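Long-range contacts in rRNA N-glycosidase (Bougainvillea spectabilis, PDB 3CTK), which belongs to the ribosome-inactivating protein family of plants and has a mixed alpha/beta fold in a single chain: residues D82-L87 with T103-L108; T59-I64 with G73-W78; T29-L34 with A204-S209; N196-I201 with I243-S248; Q115-A120 with F155-I160. All blocks are in the same frame, centred on the assembly; numbering follows the deposited sequence.

Interaction 1 (D82-L87 with T103-L108); sequences DRAVFL and TNRVTL
From Asp82 onward, strand 82-87 runs beside strand 105-108 in the same direction, their axes 21° apart. Asp82 O accepts from one water, which also accepts from Asn104 N; a second water lies between Asp82 O and Asn104 ND2, from which it accepts. Arg83 sends CG anti to its backbone N (chi1 171°), so that its chain lies alongside the Asn104 amide, with Arg83 CD 3.7 Å from Asn104 ND2; its guanidinium goes on to a salt bridge with Asp76. Ala84 is held through both its N and its O: the N donates to Asn104 O at 2.8 Å, and the O accepts from Val106 N at 2.7 Å. Val85 turns to the other face, where CG1 meets Leu108 CD1 at 3.8 Å. Phe86 repeats the pattern of Ala84, with N bonded to Val106 O at 2.7 Å and O to Leu108 N at 2.9 Å. Its ring has Arg105 NH2 at its edge, 3.4 Å from Phe86 CZ, ring and guanidinium planes 46° apart, while Thr95 and Leu98 carbonyls hold that NH2. Leu87 CD2 touches Leu108 CD1. Parallel strands joined through helix 92-97 form a beta-alpha-beta crossover, here at one border of the mixed sheet.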
# COMPACT_ATOMS: atom_id res chain seq x y z
N ASP A 82 -11.90 -20.50 4.89
CA ASP A 82 -11.42 -19.12 4.87
C ASP A 82 -11.11 -18.63 6.27
O ASP A 82 -11.69 -19.10 7.25
CB ASP A 82 -12.45 -18.18 4.23
CG ASP A 82 -12.67 -18.47 2.76
OD1 ASP A 82 -11.70 -18.83 2.06
OD2 ASP A 82 -13.82 -18.32 2.30
N ARG A 83 -10.19 -17.68 6.36
CA ARG A 83 -9.81 -17.09 7.63
C ARG A 83 -9.58 -15.61 7.39
O ARG A 83 -8.84 -15.23 6.48
CB ARG A 83 -8.52 -17.72 8.18
CG ARG A 83 -7.97 -16.97 9.40
CD ARG A 83 -6.81 -17.71 10.06
NE ARG A 83 -5.71 -17.95 9.13
CZ ARG A 83 -4.63 -18.67 9.43
NH1 ARG A 83 -4.51 -19.21 10.63
NH2 ARG A 83 -3.68 -18.84 8.52
N ALA A 84 -10.22 -14.77 8.20
CA ALA A 84 -10.08 -13.32 8.08
C ALA A 84 -9.09 -12.85 9.14
O ALA A 84 -9.23 -13.18 10.32
CB ALA A 84 -11.42 -12.63 8.28
N VAL A 85 -8.10 -12.08 8.72
CA VAL A 85 -7.09 -11.57 9.63
C VAL A 85 -7.10 -10.05 9.54
O VAL A 85 -6.89 -9.48 8.46
CB VAL A 85 -5.69 -12.11 9.26
CG1 VAL A 85 -4.64 -11.59 10.23
CG2 VAL A 85 -5.72 -13.64 9.26
N PHE A 86 -7.35 -9.40 10.67
CA PHE A 86 -7.40 -7.94 10.69
C PHE A 86 -6.34 -7.31 11.57
O PHE A 86 -5.98 -7.85 12.61
CB PHE A 86 -8.76 -7.45 11.20
CG PHE A 86 -9.92 -7.81 10.32
CD1 PHE A 86 -10.76 -8.87 10.65
CD2 PHE A 86 -10.19 -7.07 9.17
CE1 PHE A 86 -11.86 -9.18 9.86
CE2 PHE A 86 -11.29 -7.38 8.36
CZ PHE A 86 -12.13 -8.44 8.72
N LEU A 87 -5.85 -6.15 11.14
CA LEU A 87 -4.88 -5.41 11.93
C LEU A 87 -5.71 -4.77 13.04
O LEU A 87 -6.93 -4.64 12.91
CB LEU A 87 -4.23 -4.32 11.07
CG LEU A 87 -3.18 -4.80 10.07
CD1 LEU A 87 -2.98 -3.76 8.98
CD2 LEU A 87 -1.88 -5.08 10.82
N THR A 103 -16.22 -17.06 9.70
CA THR A 103 -16.24 -17.08 11.16
C THR A 103 -14.89 -17.11 11.88
O THR A 103 -14.80 -16.70 13.04
CB THR A 103 -17.10 -18.25 11.68
OG1 THR A 103 -16.55 -19.49 11.22
CG2 THR A 103 -18.53 -18.11 11.19
N ASN A 104 -13.86 -17.60 11.20
CA ASN A 104 -12.53 -17.62 11.80
C ASN A 104 -11.99 -16.22 11.53
O ASN A 104 -11.41 -15.97 10.48
CB ASN A 104 -11.63 -18.66 11.11
CG ASN A 104 -10.25 -18.76 11.76
OD1 ASN A 104 -9.86 -17.91 12.57
ND2 ASN A 104 -9.50 -19.80 11.41
N ARG A 105 -12.20 -15.32 12.48
CA ARG A 105 -11.75 -13.93 12.35
C ARG A 105 -10.73 -13.61 13.43
O ARG A 105 -10.98 -13.77 14.62
CB ARG A 105 -12.96 -12.99 12.44
CG ARG A 105 -14.10 -13.36 11.49
CD ARG A 105 -15.33 -12.46 11.66
NE ARG A 105 -15.20 -11.16 11.00
CZ ARG A 105 -15.31 -10.96 9.69
NH1 ARG A 105 -15.53 -11.98 8.86
NH2 ARG A 105 -15.20 -9.73 9.20
N VAL A 106 -9.56 -13.17 12.99
CA VAL A 106 -8.47 -12.86 13.90
C VAL A 106 -8.18 -11.37 13.99
O VAL A 106 -8.04 -10.70 12.97
CB VAL A 106 -7.17 -13.59 13.45
CG1 VAL A 106 -6.00 -13.18 14.34
CG2 VAL A 106 -7.38 -15.10 13.51
N THR A 107 -8.12 -10.85 15.21
CA THR A 107 -7.78 -9.46 15.41
C THR A 107 -6.37 -9.49 15.98
O THR A 107 -6.16 -9.98 17.09
CB THR A 107 -8.73 -8.76 16.41
OG1 THR A 107 -8.99 -9.62 17.53
CG2 THR A 107 -10.04 -8.39 15.73
N LEU A 108 -5.41 -9.01 15.19
CA LEU A 108 -4.01 -8.98 15.60
C LEU A 108 -3.80 -8.00 16.75
O LEU A 108 -4.63 -7.11 16.98
CB LEU A 108 -3.13 -8.60 14.40
CG LEU A 108 -3.21 -9.58 13.22
CD1 LEU A 108 -2.55 -8.99 11.98
CD2 LEU A 108 -2.55 -10.90 13.62
O HOH W 1 -14.02 -19.55 8.77
O HOH W 2 -10.47 -21.18 8.80
O HOH W 3 -6.63 -19.70 12.75

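Interaction 2 (T59-I64 with G73-W78); sequences TVKVAI and GYQDKW
Strands 59-64 and 73-78 are the two arms of a beta hairpin in the mixed sheet, running antiparallel with axes 162° apart. Backbone bonds set the register. Lys61 and Gln75 form a hydrogen-bonded pair: Lys61 N donates to Gln75 O at 3.0 Å, and Gln75 N returns to Lys61 O at 2.9 Å, more bent at 145° and from above the carbonyl plane. Ala63 N adds a bond to Gly73 O, and one water lies between Thr59 O and Gln75 O, within hydrogen-bonding distance of both. Apolar contact lies on the face of Val60, Val62 and Tyr74. Tyr74 holds CG in the crowded position between backbone N and carbonyl carbon (chi1 62°), which lifts the ring off the sheet toward Phe155 and Phe156 of helix 149-168. Nearby, Asp76 forms a salt bridge with Arg83. On the other face, the Lys61 and Gln75 side chains run side by side, Lys61 CD 3.7 Å from Gln75 NE2. The closest side-chain touch is oblique to the Tyr74 ring: Val60 CG1 sits 3.4 Å from CD2 and 3.5 Å from CB of Tyr74.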
# COMPACT_ATOMS: atom_id res chain seq x y z
N THR A 59 -3.53 -18.14 -2.56
CA THR A 59 -4.01 -16.77 -2.71
C THR A 59 -4.38 -16.11 -1.40
O THR A 59 -4.90 -16.75 -0.48
CB THR A 59 -5.26 -16.70 -3.63
OG1 THR A 59 -4.96 -17.26 -4.91
CG2 THR A 59 -5.72 -15.26 -3.81
N VAL A 60 -4.10 -14.81 -1.31
CA VAL A 60 -4.45 -14.03 -0.14
C VAL A 60 -5.20 -12.82 -0.69
O VAL A 60 -4.73 -12.16 -1.60
CB VAL A 60 -3.20 -13.55 0.62
CG1 VAL A 60 -3.60 -12.62 1.77
CG2 VAL A 60 -2.42 -14.74 1.16
N LYS A 61 -6.40 -12.57 -0.16
CA LYS A 61 -7.21 -11.44 -0.60
C LYS A 61 -6.98 -10.29 0.37
O LYS A 61 -7.47 -10.33 1.50
CB LYS A 61 -8.70 -11.80 -0.60
CG LYS A 61 -9.12 -12.88 -1.59
CD LYS A 61 -10.59 -13.23 -1.36
CE LYS A 61 -11.31 -13.61 -2.64
NZ LYS A 61 -10.86 -14.91 -3.20
N VAL A 62 -6.25 -9.27 -0.07
CA VAL A 62 -5.93 -8.13 0.78
C VAL A 62 -6.95 -6.99 0.62
O VAL A 62 -7.24 -6.56 -0.49
CB VAL A 62 -4.52 -7.60 0.44
CG1 VAL A 62 -4.13 -6.48 1.40
CG2 VAL A 62 -3.52 -8.75 0.51
N ALA A 63 -7.47 -6.51 1.74
CA ALA A 63 -8.46 -5.43 1.72
C ALA A 63 -7.80 -4.07 1.93
O ALA A 63 -7.03 -3.89 2.87
CB ALA A 63 -9.51 -5.67 2.79
N ILE A 64 -8.14 -3.12 1.06
CA ILE A 64 -7.60 -1.77 1.14
C ILE A 64 -8.72 -0.73 1.26
O ILE A 64 -9.69 -0.76 0.50
CB ILE A 64 -6.73 -1.45 -0.10
CG1 ILE A 64 -5.49 -2.34 -0.10
CG2 ILE A 64 -6.35 0.03 -0.13
CD1 ILE A 64 -4.58 -2.15 -1.31
N GLY A 73 -6.49 -5.59 6.36
CA GLY A 73 -6.47 -7.01 6.68
C GLY A 73 -6.47 -7.85 5.42
O GLY A 73 -6.35 -7.32 4.32
N TYR A 74 -6.59 -9.16 5.58
CA TYR A 74 -6.60 -10.05 4.43
C TYR A 74 -7.34 -11.34 4.77
O TYR A 74 -7.65 -11.61 5.93
CB TYR A 74 -5.17 -10.40 4.00
CG TYR A 74 -4.37 -11.14 5.05
CD1 TYR A 74 -3.63 -10.44 6.01
CD2 TYR A 74 -4.36 -12.53 5.11
CE1 TYR A 74 -2.91 -11.10 7.00
CE2 TYR A 74 -3.65 -13.21 6.11
CZ TYR A 74 -2.93 -12.49 7.04
OH TYR A 74 -2.23 -13.15 8.03
N GLN A 75 -7.62 -12.12 3.74
CA GLN A 75 -8.29 -13.40 3.93
C GLN A 75 -7.41 -14.47 3.31
O GLN A 75 -6.98 -14.35 2.15
CB GLN A 75 -9.66 -13.40 3.24
CG GLN A 75 -10.42 -14.71 3.39
CD GLN A 75 -11.70 -14.73 2.57
OE1 GLN A 75 -12.72 -14.16 2.97
NE2 GLN A 75 -11.65 -15.37 1.41
N ASP A 76 -7.10 -15.50 4.08
CA ASP A 76 -6.29 -16.60 3.58
C ASP A 76 -7.06 -17.88 3.89
O ASP A 76 -8.29 -17.86 3.93
CB ASP A 76 -4.89 -16.59 4.21
CG ASP A 76 -4.88 -17.03 5.67
OD1 ASP A 76 -5.86 -16.79 6.40
OD2 ASP A 76 -3.85 -17.61 6.08
N LYS A 77 -6.36 -18.98 4.12
CA LYS A 77 -7.04 -20.23 4.43
C LYS A 77 -6.47 -20.91 5.67
O LYS A 77 -5.30 -20.73 6.01
CB LYS A 77 -6.95 -21.20 3.25
CG LYS A 77 -7.29 -20.59 1.90
CD LYS A 77 -8.36 -21.38 1.18
CE LYS A 77 -9.68 -20.65 1.17
NZ LYS A 77 -10.74 -21.40 0.44
N TRP A 78 -7.31 -21.67 6.35
CA TRP A 78 -6.90 -22.44 7.51
C TRP A 78 -7.82 -23.65 7.62
O TRP A 78 -9.04 -23.51 7.71
CB TRP A 78 -6.98 -21.63 8.81
CG TRP A 78 -6.83 -22.53 10.02
CD1 TRP A 78 -7.84 -23.05 10.78
CD2 TRP A 78 -5.62 -23.13 10.50
NE1 TRP A 78 -7.34 -23.93 11.71
CE2 TRP A 78 -5.98 -24.00 11.56
CE3 TRP A 78 -4.27 -23.01 10.15
CZ2 TRP A 78 -5.03 -24.75 12.27
CZ3 TRP A 78 -3.33 -23.76 10.85
CH2 TRP A 78 -3.71 -24.62 11.90
O HOH W 4 -7.62 -16.42 -0.10

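Interaction 3 (T29-L34 with A204-S209); sequences TPVCQL and AIHKSS
Val31 is the bump of this contact, a branched side chain pushed from a tight turn into the hollow between His206 and Ser209 at the end of helix 198-208. With CG1 in the crowded position between its backbone N and carbonyl carbon (chi1 67°), the two methyls part: CG1 sits over one face of the His206 imidazole, a CH-pi contact 4.1 Å from the ring centroid, while CG2 lies 3.5 Å from Ser209 CB in the conformer described. A type I' turn from Val31 to Leu34, closed by backbone bonds in both directions, swings Cys32 and Leu34 to the same helix. Cys32 SG nestles by Ile205, 3.9 Å from its CG2, and lies 3.8 Å from Ser208 OG; Leu34 CD1 touches the far end of Ile205, at CD1, more loosely. Side-chain bonds within the helix end fix the two serine hydroxyls: Ser208 OG donates to Ile205 O on a lone pair, and Ser209 OG, in that same conformer, to His206 O at 2.5 Å. A disulfide from Cys32 to Cys212 ties the turn to the chain just beyond the helix. Leu244 packs on both Val31 and Ile205, and strand 214-222 lies against Ala204 and Lys207 of the same helix.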
# COMPACT_ATOMS: atom_id res chain seq x y z
N THR A 29 -12.19 14.55 -6.88
CA THR A 29 -11.98 15.53 -7.94
C THR A 29 -10.48 15.72 -8.15
O THR A 29 -9.75 16.00 -7.20
CB THR A 29 -12.60 16.89 -7.58
OG1 THR A 29 -14.01 16.72 -7.38
CG2 THR A 29 -12.36 17.90 -8.69
N PRO A 30 -10.00 15.57 -9.39
CA PRO A 30 -8.57 15.73 -9.67
C PRO A 30 -8.05 17.12 -9.29
O PRO A 30 -8.79 18.10 -9.33
CB PRO A 30 -8.48 15.51 -11.18
CG PRO A 30 -9.65 14.61 -11.47
CD PRO A 30 -10.73 15.21 -10.62
N VAL A 31 -6.78 17.18 -8.91
CA VAL A 31 -6.15 18.45 -8.56
C VAL A 31 -4.80 18.46 -9.26
O VAL A 31 -4.06 17.48 -9.22
CB VAL A 31 -5.97 18.61 -7.03
CG1 VAL A 31 -4.95 17.61 -6.50
CG2 VAL A 31 -5.54 20.02 -6.70
N CYS A 32 -4.50 19.57 -9.93
CA CYS A 32 -3.26 19.71 -10.69
C CYS A 32 -3.04 18.51 -11.61
O CYS A 32 -1.93 17.98 -11.73
CB CYS A 32 -2.06 19.89 -9.74
SG CYS A 32 -2.15 21.35 -8.64
N GLN A 33 -4.13 18.08 -12.26
CA GLN A 33 -4.10 16.96 -13.20
C GLN A 33 -3.67 15.62 -12.59
O GLN A 33 -3.14 14.76 -13.30
CB GLN A 33 -3.18 17.30 -14.38
CG GLN A 33 -3.67 18.47 -15.21
CD GLN A 33 -2.69 18.84 -16.31
OE1 GLN A 33 -1.59 19.32 -16.04
NE2 GLN A 33 -3.10 18.62 -17.55
N LEU A 34 -3.90 15.46 -11.30
CA LEU A 34 -3.56 14.22 -10.59
C LEU A 34 -4.79 13.64 -9.90
O LEU A 34 -5.68 14.38 -9.47
CB LEU A 34 -2.48 14.51 -9.53
CG LEU A 34 -1.09 14.91 -10.02
CD1 LEU A 34 -0.27 15.41 -8.83
CD2 LEU A 34 -0.41 13.72 -10.67
N ALA A 204 0.13 19.76 0.38
CA ALA A 204 0.92 20.82 -0.25
C ALA A 204 0.47 21.06 -1.69
O ALA A 204 0.36 22.20 -2.14
CB ALA A 204 2.39 20.45 -0.23
N ILE A 205 0.22 19.97 -2.41
CA ILE A 205 -0.22 20.10 -3.79
C ILE A 205 -1.62 20.71 -3.84
O ILE A 205 -1.91 21.54 -4.69
CB ILE A 205 -0.18 18.73 -4.51
CG1 ILE A 205 1.28 18.26 -4.59
CG2 ILE A 205 -0.78 18.85 -5.92
CD1 ILE A 205 1.49 16.88 -5.19
N HIS A 206 -2.48 20.31 -2.91
CA HIS A 206 -3.83 20.87 -2.86
C HIS A 206 -3.78 22.37 -2.60
O HIS A 206 -4.54 23.14 -3.20
CB HIS A 206 -4.67 20.21 -1.77
CG HIS A 206 -5.36 18.96 -2.21
ND1 HIS A 206 -5.02 17.71 -1.75
CD2 HIS A 206 -6.40 18.77 -3.06
CE1 HIS A 206 -5.81 16.80 -2.30
NE2 HIS A 206 -6.66 17.43 -3.09
N LYS A 207 -2.90 22.78 -1.70
CA LYS A 207 -2.77 24.19 -1.36
C LYS A 207 -2.27 25.02 -2.54
O LYS A 207 -2.60 26.21 -2.65
CB LYS A 207 -1.82 24.36 -0.17
CG LYS A 207 -1.68 25.79 0.32
CD LYS A 207 -0.69 25.91 1.47
CE LYS A 207 -0.52 27.36 1.89
NZ LYS A 207 0.54 27.51 2.93
N SER A 208 -1.50 24.40 -3.42
CA SER A 208 -0.96 25.10 -4.59
C SER A 208 -2.00 25.30 -5.69
O SER A 208 -1.79 26.11 -6.59
CB SER A 208 0.23 24.32 -5.18
OG SER A 208 -0.21 23.22 -5.95
N SER A 209 -3.10 24.56 -5.61
CA SER A 209 -4.15 24.67 -6.62
C SER A 209 -4.90 25.99 -6.44
O SER A 209 -5.03 26.48 -5.31
CB SER A 209 -5.13 23.49 -6.50
OG SER A 209 -5.85 23.53 -5.29
O HOH W 5 -9.61 17.30 -4.69

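Interaction 4 (N196-I201 with I243-S248); sequences NNWGDI and ILKFKS
Trp198, in the first turn of helix 198-208, makes the tight half of this contact with the chain near the C-terminus. CG stands anti to the backbone N (chi1 -177°), and the indole extends to residues 243-245. Its NE1 donates to Ile243 O at 2.9 Å, almost straight at 165°, with the oxygen just 3° out of the ring plane. Over one face of the indole lies Lys245 CB, 3.5 Å from the centroid of the six-membered ring, as a CH-pi contact. Arg168 makes a cation-pi contact with the same indole. The looser, partly exposed side follows the Lys245 chain, which bends at chi3 and chi4 and passes Gly199, Lys245 CE lying 3.6 Å from Gly199 CA. Beyond this, Lys245 NZ makes a weak bond to Phe246 O at 3.4 Å and a long, weak ion pair with Asp203. Ser202 OG meets both Trp198 O and Lys245 N, linking helix and tail a second time. Within the contact, the edge bond and the packing on the face together restrict the indole's rotation, whereas the polar contacts named for the lysine amine are weak, consistent with a looser hold.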
# COMPACT_ATOMS: atom_id res chain seq x y z
N ASN A 196 6.73 8.14 4.25
CA ASN A 196 6.49 8.88 5.48
C ASN A 196 5.80 10.23 5.28
O ASN A 196 5.37 10.85 6.25
CB ASN A 196 7.80 9.15 6.23
CG ASN A 196 8.53 7.87 6.62
OD1 ASN A 196 7.92 6.84 6.88
ND2 ASN A 196 9.86 7.95 6.68
N ASN A 197 5.70 10.69 4.03
CA ASN A 197 5.10 12.00 3.77
C ASN A 197 3.95 12.10 2.77
O ASN A 197 3.69 13.18 2.26
CB ASN A 197 6.19 12.98 3.34
CG ASN A 197 7.19 13.28 4.43
OD1 ASN A 197 8.25 12.65 4.52
ND2 ASN A 197 6.85 14.23 5.29
N TRP A 198 3.26 11.00 2.51
CA TRP A 198 2.16 11.06 1.55
C TRP A 198 1.12 12.13 1.89
O TRP A 198 0.72 12.91 1.02
CB TRP A 198 1.47 9.70 1.46
CG TRP A 198 0.37 9.65 0.44
CD1 TRP A 198 0.49 9.88 -0.90
CD2 TRP A 198 -0.99 9.28 0.67
NE1 TRP A 198 -0.71 9.68 -1.52
CE2 TRP A 198 -1.64 9.31 -0.58
CE3 TRP A 198 -1.73 8.93 1.81
CZ2 TRP A 198 -3.00 9.00 -0.73
CZ3 TRP A 198 -3.08 8.62 1.67
CH2 TRP A 198 -3.70 8.66 0.40
N GLY A 199 0.68 12.15 3.14
CA GLY A 199 -0.30 13.13 3.57
C GLY A 199 0.15 14.57 3.38
O GLY A 199 -0.59 15.39 2.84
N ASP A 200 1.36 14.87 3.84
CA ASP A 200 1.90 16.22 3.72
C ASP A 200 2.13 16.66 2.28
O ASP A 200 1.87 17.81 1.92
CB ASP A 200 3.21 16.35 4.50
CG ASP A 200 2.99 16.34 6.00
OD1 ASP A 200 1.84 16.56 6.44
OD2 ASP A 200 3.97 16.12 6.75
N ILE A 201 2.61 15.74 1.44
CA ILE A 201 2.85 16.05 0.04
C ILE A 201 1.52 16.35 -0.65
O ILE A 201 1.42 17.27 -1.46
CB ILE A 201 3.55 14.87 -0.69
CG1 ILE A 201 4.99 14.72 -0.18
CG2 ILE A 201 3.56 15.10 -2.20
CD1 ILE A 201 5.71 13.48 -0.70
N ILE A 243 -1.26 8.93 -6.92
CA ILE A 243 -2.58 9.39 -6.49
C ILE A 243 -2.41 10.13 -5.17
O ILE A 243 -1.62 9.71 -4.31
CB ILE A 243 -3.59 8.21 -6.32
CG1 ILE A 243 -4.95 8.77 -5.90
CG2 ILE A 243 -3.09 7.23 -5.28
CD1 ILE A 243 -6.09 7.75 -5.96
N LEU A 244 -3.11 11.25 -5.03
CA LEU A 244 -3.03 12.07 -3.82
C LEU A 244 -4.11 11.77 -2.80
O LEU A 244 -5.17 11.24 -3.12
CB LEU A 244 -3.13 13.56 -4.18
CG LEU A 244 -2.18 14.13 -5.23
CD1 LEU A 244 -2.41 15.63 -5.36
CD2 LEU A 244 -0.74 13.85 -4.85
N LYS A 245 -3.83 12.13 -1.55
CA LYS A 245 -4.79 11.94 -0.47
C LYS A 245 -5.83 13.05 -0.58
O LYS A 245 -5.54 14.14 -1.07
CB LYS A 245 -4.09 12.01 0.89
CG LYS A 245 -5.03 11.81 2.09
CD LYS A 245 -4.29 11.91 3.43
CE LYS A 245 -3.92 13.35 3.77
NZ LYS A 245 -5.12 14.20 3.99
N PHE A 246 -7.04 12.74 -0.13
CA PHE A 246 -8.16 13.68 -0.16
C PHE A 246 -7.83 15.00 0.53
O PHE A 246 -6.82 15.08 1.24
CB PHE A 246 -9.38 13.07 0.55
CG PHE A 246 -9.10 12.62 1.97
CD1 PHE A 246 -8.87 11.28 2.26
CD2 PHE A 246 -9.03 13.55 3.01
CE1 PHE A 246 -8.57 10.86 3.57
CE2 PHE A 246 -8.73 13.15 4.32
CZ PHE A 246 -8.50 11.80 4.60
N LYS A 247 -8.69 16.00 0.32
CA LYS A 247 -8.58 17.33 0.93
C LYS A 247 -8.77 18.54 0.02
O LYS A 247 -8.62 18.46 -1.19
CB LYS A 247 -7.24 17.50 1.62
CG LYS A 247 -7.30 17.29 3.12
CD LYS A 247 -8.24 18.29 3.76
CE LYS A 247 -8.08 18.28 5.26
NZ LYS A 247 -8.77 19.47 5.83
N SER A 248 -9.09 19.68 0.64
CA SER A 248 -9.31 20.96 -0.04
C SER A 248 -9.60 20.84 -1.53
O SER A 248 -10.77 21.07 -1.91
CB SER A 248 -8.07 21.85 0.17
OG SER A 248 -8.29 23.16 -0.33
OXT SER A 248 -8.67 20.51 -2.30

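Interaction 5 (Q115-A120 with F155-I160); sequences QKLVNA and FFLIVI
Leu117 of helix 114-121 and Leu157 of helix 149-168 bury the largest areas in this wholly apolar contact between short helical segments whose N-to-C directions are 133° apart, axes 9.9 Å at closest approach. The two leucines slide past each other in opposite directions, each with CG anti to its carbonyl carbon (chi1 -73° and -72°). Leu157 CD2 thereby reaches the root of its partner, 3.6 Å from Leu117 CB, and also brushes Val118 CG1 at 4.2 Å. The forked end of Leu117 spreads over helix 149-168 on both sides of Leu157: CD1 meets Ile160 CD1 tip to tip at 3.7 Å, while the Leu117 and Phe156 side chains cross at about a right angle, Leu117 CD2 3.9 Å from Phe156 CB. Leu117 thus straddles one turn of the long helix. Around this pair, Phe110 packs on Leu117 and Leu128 on Leu157. The short helix lies on one flank of helix 149-168; elsewhere on the long helix, Phe155 meets helix 132-142, and Phe156 and Ile160 touch Val71 of strand 70-78, a strand inside the mixed sheet.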
# COMPACT_ATOMS: atom_id res chain seq x y z
N GLN A 115 5.54 1.84 12.62
CA GLN A 115 6.23 1.65 13.89
C GLN A 115 5.81 0.36 14.58
O GLN A 115 6.65 -0.38 15.08
CB GLN A 115 6.00 2.84 14.82
CG GLN A 115 6.81 2.78 16.11
CD GLN A 115 8.30 2.57 15.86
OE1 GLN A 115 8.78 1.44 15.75
NE2 GLN A 115 9.04 3.67 15.76
N LYS A 116 4.51 0.10 14.61
CA LYS A 116 4.01 -1.11 15.26
C LYS A 116 4.36 -2.35 14.45
O LYS A 116 4.65 -3.40 15.02
CB LYS A 116 2.50 -1.02 15.47
CG LYS A 116 2.07 0.14 16.36
CD LYS A 116 2.71 0.06 17.74
CE LYS A 116 2.30 1.24 18.60
NZ LYS A 116 2.93 1.19 19.95
N LEU A 117 4.32 -2.23 13.13
CA LEU A 117 4.65 -3.36 12.26
C LEU A 117 6.11 -3.77 12.36
O LEU A 117 6.42 -4.96 12.44
CB LEU A 117 4.32 -3.04 10.80
CG LEU A 117 2.84 -3.00 10.40
CD1 LEU A 117 2.71 -2.53 8.96
CD2 LEU A 117 2.23 -4.39 10.56
N VAL A 118 7.02 -2.80 12.35
CA VAL A 118 8.44 -3.14 12.44
C VAL A 118 8.77 -3.73 13.82
O VAL A 118 9.62 -4.61 13.94
CB VAL A 118 9.36 -1.91 12.18
CG1 VAL A 118 9.10 -1.37 10.78
CG2 VAL A 118 9.13 -0.84 13.23
N ASN A 119 8.08 -3.25 14.85
CA ASN A 119 8.31 -3.75 16.20
C ASN A 119 7.88 -5.22 16.31
O ASN A 119 8.49 -6.00 17.04
CB ASN A 119 7.54 -2.92 17.24
CG ASN A 119 8.22 -1.60 17.55
OD1 ASN A 119 9.32 -1.33 17.06
ND2 ASN A 119 7.57 -0.78 18.36
N ALA A 120 6.83 -5.58 15.58
CA ALA A 120 6.33 -6.95 15.61
C ALA A 120 7.16 -7.85 14.70
O ALA A 120 7.42 -9.01 15.03
CB ALA A 120 4.86 -6.98 15.18
N PHE A 155 4.84 -9.89 6.32
CA PHE A 155 4.00 -9.91 5.12
C PHE A 155 3.39 -8.52 4.89
O PHE A 155 3.43 -7.99 3.78
CB PHE A 155 2.88 -10.94 5.28
CG PHE A 155 1.76 -10.77 4.29
CD1 PHE A 155 1.97 -11.01 2.93
CD2 PHE A 155 0.51 -10.34 4.71
CE1 PHE A 155 0.94 -10.81 2.01
CE2 PHE A 155 -0.53 -10.13 3.80
CZ PHE A 155 -0.31 -10.37 2.45
N PHE A 156 2.82 -7.94 5.94
CA PHE A 156 2.21 -6.62 5.80
C PHE A 156 3.22 -5.57 5.34
O PHE A 156 2.93 -4.78 4.45
CB PHE A 156 1.57 -6.17 7.12
CG PHE A 156 0.18 -6.73 7.35
CD1 PHE A 156 -0.09 -7.53 8.45
CD2 PHE A 156 -0.85 -6.44 6.46
CE1 PHE A 156 -1.37 -8.05 8.65
CE2 PHE A 156 -2.13 -6.94 6.65
CZ PHE A 156 -2.39 -7.75 7.76
N LEU A 157 4.41 -5.58 5.92
CA LEU A 157 5.44 -4.62 5.53
C LEU A 157 5.76 -4.72 4.05
O LEU A 157 5.90 -3.70 3.36
CB LEU A 157 6.71 -4.82 6.36
CG LEU A 157 6.61 -4.38 7.82
CD1 LEU A 157 7.84 -4.82 8.60
CD2 LEU A 157 6.45 -2.87 7.87
N ILE A 158 5.87 -5.94 3.55
CA ILE A 158 6.18 -6.14 2.14
C ILE A 158 5.03 -5.76 1.22
O ILE A 158 5.20 -4.98 0.28
CB ILE A 158 6.61 -7.60 1.87
CG1 ILE A 158 7.87 -7.92 2.68
CG2 ILE A 158 6.86 -7.82 0.37
CD1 ILE A 158 8.30 -9.38 2.63
N VAL A 159 3.83 -6.27 1.50
CA VAL A 159 2.69 -5.98 0.65
C VAL A 159 2.24 -4.52 0.67
O VAL A 159 1.83 -3.97 -0.36
CB VAL A 159 1.49 -6.90 0.99
CG1 VAL A 159 0.72 -6.37 2.19
CG2 VAL A 159 0.58 -7.04 -0.23
N ILE A 160 2.33 -3.87 1.83
CA ILE A 160 1.93 -2.47 1.92
C ILE A 160 2.81 -1.59 1.02
O ILE A 160 2.31 -0.70 0.33
CB ILE A 160 2.02 -1.95 3.38
CG1 ILE A 160 0.88 -2.55 4.21
CG2 ILE A 160 1.94 -0.43 3.40
CD1 ILE A 160 0.97 -2.27 5.70

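Overall arrangement
Interactions 1 and 2 lie in one mixed sheet, their centres 9 Å apart: strands 70-78 and 81-88 are neighbours, and the salt bridge of Arg83 with Asp76 joins them. Interaction 5 lies about 15 Å from interaction 2 and 17 Å from interaction 1 between centres; Phe156 of helix 149-168 touches both, and Phe155 interaction 2. Across the chain's centre from the sheet contacts, interactions 3 and 4 share helix 198-208, and their segments alternate along the chain. The centres of interactions 3 and 4 are 10 Å apart. Interaction 3 closes a loop in which interactions 2, 1 and 5 follow in series. An early turn and the C-terminal tail therefore meet on one late helix.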